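Local coordinates for phosphoprotein (Spring viremia of carp virus, PDB 7C5Z), which probably supports viral RNA synthesis as a polymerase cofactor and nucleoprotein chaperone, its central domain forming a dimer, at residues G59-Y71 and F75-S85. Sequence-based numbering, arbitrary orientation.
Sequences GNKYGYDIDLFDY and FLEVFLPHKPS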
ATOM      1  N   GLY A  59       0.219  11.424  -4.442  1.00 20.04           N
ATOM      2  CA  GLY A  59       0.732  12.236  -5.537  1.00 18.63           C
ATOM      3  C   GLY A  59      -0.101  13.484  -5.772  1.00 24.00           C
ATOM      4  O   GLY A  59       0.436  14.552  -6.089  1.00 26.22           O
ATOM      5  N   ASN A  60      -1.420  13.371  -5.600  1.00 23.97           N
ATOM      6  CA  ASN A  60      -2.284  14.546  -5.728  1.00 26.29           C
ATOM      7  C   ASN A  60      -1.967  15.577  -4.654  1.00 26.24           C
ATOM      8  O   ASN A  60      -1.875  16.780  -4.940  1.00 27.45           O
ATOM      9  CB  ASN A  60      -3.755  14.144  -5.626  1.00 24.32           C
ATOM     10  CG  ASN A  60      -4.311  13.577  -6.917  1.00 37.82           C
ATOM     11  OD1 ASN A  60      -3.626  13.501  -7.930  1.00 43.78           O
ATOM     12  ND2 ASN A  60      -5.580  13.177  -6.878  1.00 45.04           N
ATOM     13  N   LYS A  61      -1.808  15.128  -3.411  1.00 21.88           N
ATOM     14  CA  LYS A  61      -1.594  16.064  -2.312  1.00 20.96           C
ATOM     15  C   LYS A  61      -0.253  16.769  -2.441  1.00 23.70           C
ATOM     16  O   LYS A  61      -0.170  17.991  -2.296  1.00 25.95           O
ATOM     17  CB  LYS A  61      -1.678  15.348  -0.969  1.00 19.39           C
ATOM     18  CG  LYS A  61      -1.518  16.288   0.216  1.00 21.71           C
ATOM     19  CD  LYS A  61      -1.665  15.528   1.522  1.00 20.99           C
ATOM     20  CE  LYS A  61      -1.502  16.438   2.738  1.00 23.76           C
ATOM     21  NZ  LYS A  61      -2.580  17.474   2.773  1.00 26.13           N
ATOM     22  N   TYR A  62       0.813  16.018  -2.708  1.00 21.46           N
ATOM     23  CA  TYR A  62       2.158  16.572  -2.640  1.00 20.92           C
ATOM     24  C   TYR A  62       2.693  17.034  -3.992  1.00 22.55           C
ATOM     25  O   TYR A  62       3.762  17.659  -4.036  1.00 27.22           O
ATOM     26  CB  TYR A  62       3.097  15.540  -2.012  1.00 22.38           C
ATOM     27  CG  TYR A  62       2.757  15.200  -0.570  1.00 21.59           C
ATOM     28  CD1 TYR A  62       2.472  16.196   0.362  1.00 23.95           C
ATOM     29  CD2 TYR A  62       2.728  13.880  -0.133  1.00 22.63           C
ATOM     30  CE1 TYR A  62       2.173  15.882   1.681  1.00 22.60           C
ATOM     31  CE2 TYR A  62       2.433  13.559   1.185  1.00 23.68           C
ATOM     32  CZ  TYR A  62       2.145  14.560   2.092  1.00 21.93           C
ATOM     33  OH  TYR A  62       1.869  14.231   3.396  1.00 22.27           O
ATOM     34  N   GLY A  63       1.991  16.744  -5.083  1.00 21.38           N
ATOM     35  CA  GLY A  63       2.351  17.263  -6.388  1.00 23.55           C
ATOM     36  C   GLY A  63       3.416  16.492  -7.138  1.00 23.79           C
ATOM     37  O   GLY A  63       4.259  17.102  -7.811  1.00 26.03           O
ATOM     38  N   TYR A  64       3.390  15.156  -7.057  1.00 21.73           N
ATOM     39  CA  TYR A  64       4.290  14.282  -7.793  1.00 22.33           C
ATOM     40  C   TYR A  64       3.470  13.254  -8.553  1.00 20.50           C
ATOM     41  O   TYR A  64       2.471  12.748  -8.029  1.00 24.14           O
ATOM     42  CB  TYR A  64       5.253  13.552  -6.845  1.00 21.58           C
ATOM     43  CG  TYR A  64       6.253  14.474  -6.207  1.00 21.30           C
ATOM     44  CD1 TYR A  64       7.433  14.801  -6.860  1.00 24.08           C
ATOM     45  CD2 TYR A  64       6.005  15.037  -4.962  1.00 25.08           C
ATOM     46  CE1 TYR A  64       8.352  15.664  -6.286  1.00 26.75           C
ATOM     47  CE2 TYR A  64       6.920  15.912  -4.382  1.00 25.28           C
ATOM     48  CZ  TYR A  64       8.089  16.207  -5.048  1.00 27.76           C
ATOM     49  OH  TYR A  64       8.998  17.062  -4.473  1.00 32.65           O
ATOM     50  N   ASP A  65       3.900  12.943  -9.774  1.00 22.20           N
ATOM     51  CA  ASP A  65       3.217  11.952 -10.616  1.00 22.96           C
ATOM     52  C   ASP A  65       3.722  10.545 -10.284  1.00 21.23           C
ATOM     53  O   ASP A  65       4.392   9.880 -11.074  1.00 23.60           O
ATOM     54  CB  ASP A  65       3.420  12.278 -12.092  1.00 27.90           C
ATOM     55  CG  ASP A  65       2.732  13.567 -12.508  1.00 34.55           C
ATOM     56  OD1 ASP A  65       1.674  13.890 -11.925  1.00 35.71           O
ATOM     57  OD2 ASP A  65       3.259  14.253 -13.411  1.00 38.57           O
ATOM     58  N   ILE A  66       3.417  10.107  -9.063  1.00 21.44           N
ATOM     59  CA  ILE A  66       3.756   8.746  -8.646  1.00 19.86           C
ATOM     60  C   ILE A  66       2.912   7.752  -9.431  1.00 19.88           C
ATOM     61  O   ILE A  66       1.711   7.972  -9.636  1.00 22.65           O
ATOM     62  CB  ILE A  66       3.538   8.594  -7.131  1.00 18.22           C
ATOM     63  CG1 ILE A  66       4.340   9.656  -6.366  1.00 20.08           C
ATOM     64  CG2 ILE A  66       3.914   7.182  -6.648  1.00 19.98           C
ATOM     65  CD1 ILE A  66       3.970   9.735  -4.897  1.00 22.65           C
ATOM     66  N   ASP A  67       3.530   6.656  -9.894  1.00 17.07           N
ATOM     67  CA  ASP A  67       2.787   5.673 -10.681  1.00 18.74           C
ATOM     68  C   ASP A  67       3.116   4.254 -10.236  1.00 18.91           C
ATOM     69  O   ASP A  67       4.106   4.001  -9.548  1.00 19.91           O
ATOM     70  CB  ASP A  67       3.068   5.801 -12.180  1.00 23.96           C
ATOM     71  CG  ASP A  67       1.906   5.296 -13.037  1.00 29.90           C
ATOM     72  OD1 ASP A  67       0.832   4.929 -12.485  1.00 28.43           O
ATOM     73  OD2 ASP A  67       2.073   5.271 -14.278  1.00 36.22           O
ATOM     74  N   LEU A  68       2.273   3.323 -10.666  1.00 19.18           N
ATOM     75  CA  LEU A  68       2.389   1.919 -10.313  1.00 17.99           C
ATOM     76  C   LEU A  68       2.493   1.102 -11.589  1.00 19.53           C
ATOM     77  O   LEU A  68       1.745   1.346 -12.546  1.00 19.93           O
ATOM     78  CB  LEU A  68       1.174   1.469  -9.501  1.00 18.95           C
ATOM     79  CG  LEU A  68       1.063  -0.018  -9.212  1.00 21.40           C
ATOM     80  CD1 LEU A  68       2.111  -0.429  -8.208  1.00 23.22           C
ATOM     81  CD2 LEU A  68      -0.356  -0.320  -8.723  1.00 24.64           C
ATOM     82  N   PHE A  69       3.421   0.146 -11.603  1.00 17.32           N
ATOM     83  CA  PHE A  69       3.594  -0.784 -12.717  1.00 16.95           C
ATOM     84  C   PHE A  69       3.269  -2.194 -12.235  1.00 18.77           C
ATOM     85  O   PHE A  69       3.960  -2.739 -11.361  1.00 18.61           O
ATOM     86  CB  PHE A  69       5.013  -0.689 -13.290  1.00 18.46           C
ATOM     87  CG  PHE A  69       5.302   0.644 -13.917  1.00 20.00           C
ATOM     88  CD1 PHE A  69       4.913   0.894 -15.222  1.00 24.33           C
ATOM     89  CD2 PHE A  69       5.908   1.655 -13.203  1.00 23.46           C
ATOM     90  CE1 PHE A  69       5.150   2.127 -15.814  1.00 27.10           C
ATOM     91  CE2 PHE A  69       6.152   2.893 -13.793  1.00 25.63           C
ATOM     92  CZ  PHE A  69       5.765   3.127 -15.095  1.00 26.05           C
ATOM     93  N   ASP A  70       2.210  -2.769 -12.797  1.00 19.38           N
ATOM     94  CA  ASP A  70       1.715  -4.093 -12.435  1.00 19.14           C
ATOM     95  C   ASP A  70       1.541  -4.877 -13.729  1.00 20.21           C
ATOM     96  O   ASP A  70       0.776  -4.454 -14.603  1.00 20.40           O
ATOM     97  CB  ASP A  70       0.390  -3.949 -11.670  1.00 18.41           C
ATOM     98  CG  ASP A  70      -0.242  -5.269 -11.291  1.00 24.69           C
ATOM     99  OD1 ASP A  70       0.315  -6.344 -11.577  1.00 24.11           O
ATOM    100  OD2 ASP A  70      -1.335  -5.204 -10.680  1.00 28.04           O
ATOM    101  N   TYR A  71       2.292  -5.975 -13.884  1.00 17.98           N
ATOM    102  CA  TYR A  71       2.193  -6.821 -15.074  1.00 18.06           C
ATOM    103  C   TYR A  71       1.488  -8.138 -14.782  1.00 21.12           C
ATOM    104  O   TYR A  71       1.583  -9.074 -15.586  1.00 22.60           O
ATOM    105  CB  TYR A  71       3.579  -7.087 -15.660  1.00 20.27           C
ATOM    106  CG  TYR A  71       4.366  -5.818 -15.884  1.00 17.98           C
ATOM    107  CD1 TYR A  71       5.156  -5.284 -14.866  1.00 17.14           C
ATOM    108  CD2 TYR A  71       4.303  -5.133 -17.098  1.00 17.18           C
ATOM    109  CE1 TYR A  71       5.860  -4.122 -15.045  1.00 18.05           C
ATOM    110  CE2 TYR A  71       5.036  -3.941 -17.287  1.00 17.45           C
ATOM    111  CZ  TYR A  71       5.804  -3.456 -16.248  1.00 19.43           C
ATOM    112  OH  TYR A  71       6.534  -2.293 -16.371  1.00 22.17           O
ATOM    113  N   PHE A  75       5.936  -9.375  -9.196  1.00 18.44           N
ATOM    114  CA  PHE A  75       6.352  -8.164  -8.496  1.00 18.33           C
ATOM    115  C   PHE A  75       5.364  -7.034  -8.767  1.00 21.24           C
ATOM    116  O   PHE A  75       4.574  -7.077  -9.713  1.00 18.62           O
ATOM    117  CB  PHE A  75       7.775  -7.739  -8.889  1.00 18.48           C
ATOM    118  CG  PHE A  75       7.893  -7.223 -10.298  1.00 18.49           C
ATOM    119  CD1 PHE A  75       7.715  -5.879 -10.576  1.00 22.93           C
ATOM    120  CD2 PHE A  75       8.203  -8.090 -11.332  1.00 24.35           C
ATOM    121  CE1 PHE A  75       7.849  -5.405 -11.875  1.00 20.70           C
ATOM    122  CE2 PHE A  75       8.323  -7.629 -12.623  1.00 24.48           C
ATOM    123  CZ  PHE A  75       8.146  -6.289 -12.894  1.00 24.32           C
ATOM    124  N   LEU A  76       5.416  -6.023  -7.904  1.00 17.80           N
ATOM    125  CA  LEU A  76       4.770  -4.732  -8.121  1.00 19.21           C
ATOM    126  C   LEU A  76       5.836  -3.656  -8.011  1.00 21.54           C
ATOM    127  O   LEU A  76       6.741  -3.758  -7.178  1.00 21.15           O
ATOM    128  CB  LEU A  76       3.652  -4.463  -7.092  1.00 18.51           C
ATOM    129  CG  LEU A  76       2.460  -5.435  -7.155  1.00 18.48           C
ATOM    130  CD1 LEU A  76       1.609  -5.381  -5.883  1.00 23.23           C
ATOM    131  CD2 LEU A  76       1.619  -5.162  -8.408  1.00 19.84           C
ATOM    132  N   GLU A  77       5.746  -2.626  -8.841  1.00 17.14           N
ATOM    133  CA  GLU A  77       6.793  -1.612  -8.885  1.00 17.44           C
ATOM    134  C   GLU A  77       6.189  -0.218  -8.847  1.00 21.78           C
ATOM    135  O   GLU A  77       5.269   0.085  -9.612  1.00 19.78           O
ATOM    136  CB  GLU A  77       7.644  -1.790 -10.137  1.00 20.07           C
ATOM    137  CG  GLU A  77       8.778  -0.819 -10.258  1.00 23.04           C
ATOM    138  CD  GLU A  77       9.641  -1.146 -11.449  1.00 27.71           C
ATOM    139  OE1 GLU A  77      10.691  -1.780 -11.253  1.00 29.26           O
ATOM    140  OE2 GLU A  77       9.255  -0.786 -12.588  1.00 30.19           O
ATOM    141  N   VAL A  78       6.698   0.634  -7.960  1.00 17.75           N
ATOM    142  CA  VAL A  78       6.232   2.013  -7.828  1.00 17.43           C
ATOM    143  C   VAL A  78       7.309   2.946  -8.376  1.00 20.00           C
ATOM    144  O   VAL A  78       8.498   2.757  -8.093  1.00 20.36           O
ATOM    145  CB  VAL A  78       5.891   2.353  -6.371  1.00 19.40           C
ATOM    146  CG1 VAL A  78       5.480   3.814  -6.231  1.00 22.66           C
ATOM    147  CG2 VAL A  78       4.758   1.454  -5.878  1.00 21.44           C
ATOM    148  N   PHE A  79       6.896   3.932  -9.179  1.00 17.35           N
ATOM    149  CA  PHE A  79       7.796   4.955  -9.704  1.00 16.36           C
ATOM    150  C   PHE A  79       7.591   6.263  -8.947  1.00 16.73           C
ATOM    151  O   PHE A  79       6.471   6.785  -8.877  1.00 18.15           O
ATOM    152  CB  PHE A  79       7.579   5.159 -11.206  1.00 17.15           C
ATOM    153  CG  PHE A  79       8.352   6.299 -11.779  1.00 20.59           C
ATOM    154  CD1 PHE A  79       9.719   6.190 -11.991  1.00 21.20           C
ATOM    155  CD2 PHE A  79       7.713   7.489 -12.106  1.00 22.44           C
ATOM    156  CE1 PHE A  79      10.439   7.244 -12.532  1.00 23.69           C
ATOM    157  CE2 PHE A  79       8.437   8.556 -12.644  1.00 24.47           C
ATOM    158  CZ  PHE A  79       9.779   8.435 -12.855  1.00 22.57           C
ATOM    159  N   LEU A  80       8.674   6.779  -8.379  1.00 16.71           N
ATOM    160  CA  LEU A  80       8.656   8.034  -7.634  1.00 17.38           C
ATOM    161  C   LEU A  80       9.478   9.069  -8.394  1.00 19.60           C
ATOM    162  O   LEU A  80      10.715   9.025  -8.355  1.00 18.66           O
ATOM    163  CB  LEU A  80       9.231   7.823  -6.228  1.00 17.02           C
ATOM    164  CG  LEU A  80       8.651   6.689  -5.367  1.00 17.40           C
ATOM    165  CD1 LEU A  80       9.412   6.621  -4.052  1.00 19.47           C
ATOM    166  CD2 LEU A  80       7.198   6.935  -5.109  1.00 19.90           C
ATOM    167  N   PRO A  81       8.860  10.016  -9.098  1.00 18.08           N
ATOM    168  CA  PRO A  81       9.652  10.965  -9.895  1.00 19.48           C
ATOM    169  C   PRO A  81      10.514  11.873  -9.026  1.00 21.01           C
ATOM    170  O   PRO A  81      10.137  12.248  -7.912  1.00 19.96           O
ATOM    171  CB  PRO A  81       8.592  11.772 -10.661  1.00 21.87           C
ATOM    172  CG  PRO A  81       7.303  11.554  -9.926  1.00 23.81           C
ATOM    173  CD  PRO A  81       7.405  10.230  -9.206  1.00 20.80           C
ATOM    174  N   HIS A  82      11.695  12.230  -9.563  1.00 22.23           N
ATOM    175  CA  HIS A  82      12.571  13.144  -8.834  1.00 23.72           C
ATOM    176  C   HIS A  82      11.944  14.529  -8.717  1.00 23.47           C
ATOM    177  O   HIS A  82      12.084  15.194  -7.687  1.00 26.06           O
ATOM    178  CB  HIS A  82      13.935  13.279  -9.517  1.00 22.53           C
ATOM    179  CG  HIS A  82      14.725  12.006  -9.610  1.00 21.86           C
ATOM    180  ND1 HIS A  82      14.855  11.119  -8.559  1.00 23.53           N
ATOM    181  CD2 HIS A  82      15.467  11.500 -10.621  1.00 24.47           C
ATOM    182  CE1 HIS A  82      15.622  10.109  -8.933  1.00 23.82           C
ATOM    183  NE2 HIS A  82      16.011  10.318 -10.178  1.00 25.67           N
ATOM    184  N   LYS A  83      11.249  14.972  -9.763  1.00 26.25           N
ATOM    185  CA  LYS A  83      10.772  16.350  -9.810  1.00 29.69           C
ATOM    186  C   LYS A  83       9.250  16.411  -9.742  1.00 29.07           C
ATOM    187  O   LYS A  83       8.570  15.454 -10.122  1.00 26.86           O
ATOM    188  CB  LYS A  83      11.257  17.046 -11.087  1.00 36.24           C
ATOM    189  CG  LYS A  83      12.738  16.837 -11.349  1.00 40.25           C
ATOM    190  CD  LYS A  83      13.167  17.433 -12.672  1.00 51.56           C
ATOM    191  CE  LYS A  83      14.426  18.264 -12.503  1.00 61.12           C
ATOM    192  NZ  LYS A  83      15.229  18.291 -13.755  1.00 68.12           N
ATOM    193  N   PRO A  84       8.688  17.518  -9.264  1.00 28.11           N
ATOM    194  CA  PRO A  84       7.228  17.625  -9.153  1.00 27.53           C
ATOM    195  C   PRO A  84       6.568  17.712 -10.519  1.00 30.70           C
ATOM    196  O   PRO A  84       7.208  17.921 -11.555  1.00 32.22           O
ATOM    197  CB  PRO A  84       7.019  18.918  -8.355  1.00 33.89           C
ATOM    198  CG  PRO A  84       8.356  19.223  -7.737  1.00 35.77           C
ATOM    199  CD  PRO A  84       9.368  18.694  -8.694  1.00 33.45           C
ATOM    200  N   SER A  85       5.246  17.570 -10.510  1.00 27.92           N
ATOM    201  CA  SER A  85       4.486  17.578 -11.759  1.00 30.64           C
ATOM    202  C   SER A  85       4.556  18.945 -12.430  1.00 32.43           C
ATOM    203  O   SER A  85       4.594  19.963 -11.746  1.00 36.95           O
ATOM    204  CB  SER A  85       3.030  17.195 -11.504  1.00 33.77           C
ATOM    205  OG  SER A  85       2.949  16.220 -10.482  1.00 37.61           O
TER
HETATM  206  O   HOH W   1       5.992  14.468 -10.913  1.00 23.79           O
HETATM  207  O   HOH W   2       1.950  -8.315 -10.129  1.00 26.83           O
HETATM  208  O   HOH W   3       4.197  -7.897 -12.334  1.00 23.63           O
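Ile66 lies alongside Leu80, its CG2 methyl 3.6 Å from Leu80 CD2 and 3.7 Å from Val78 CG1; chi1 of -56° sets that methyl anti to the backbone N. Next along this face, Leu68 CD1 reaches Val78 CG2. Branched aliphatic chains suit this side because helix 41-62 covers it, with Ile55 against Ile66 and Leu68, while Leu54 of the second subunit packs on Val78. Strands 67-70 and 76-81 form an antiparallel beta hairpin at one edge of the four-stranded sheet. The backbones of Asp67 and Phe79 exchange two N-H...O bonds, as do those of Phe69 and Glu77; Phe69 N to Glu77 O, 2.7 Å, is the straightest of them at 170°. On the reverse face the Phe69 ring takes Phe79 CB at its edge, CE2 to CB 3.7 Å, and stands almost perpendicular to the Glu77 carboxylate, whose OE1 forms a salt bridge with Arg32. Beyond the strands, Pro84 CB sits over one face of the Tyr64 ring, the compact, puckered pyrrolidine lying beside it, with CG 3.8 Å from Tyr64 CE1. Gly63, the first residue past the helix, has positive phi, easy for a residue with no CB; its O accepts Ser85 N at 2.9 Å, and water 1 links Asp65 N to Lys83 O.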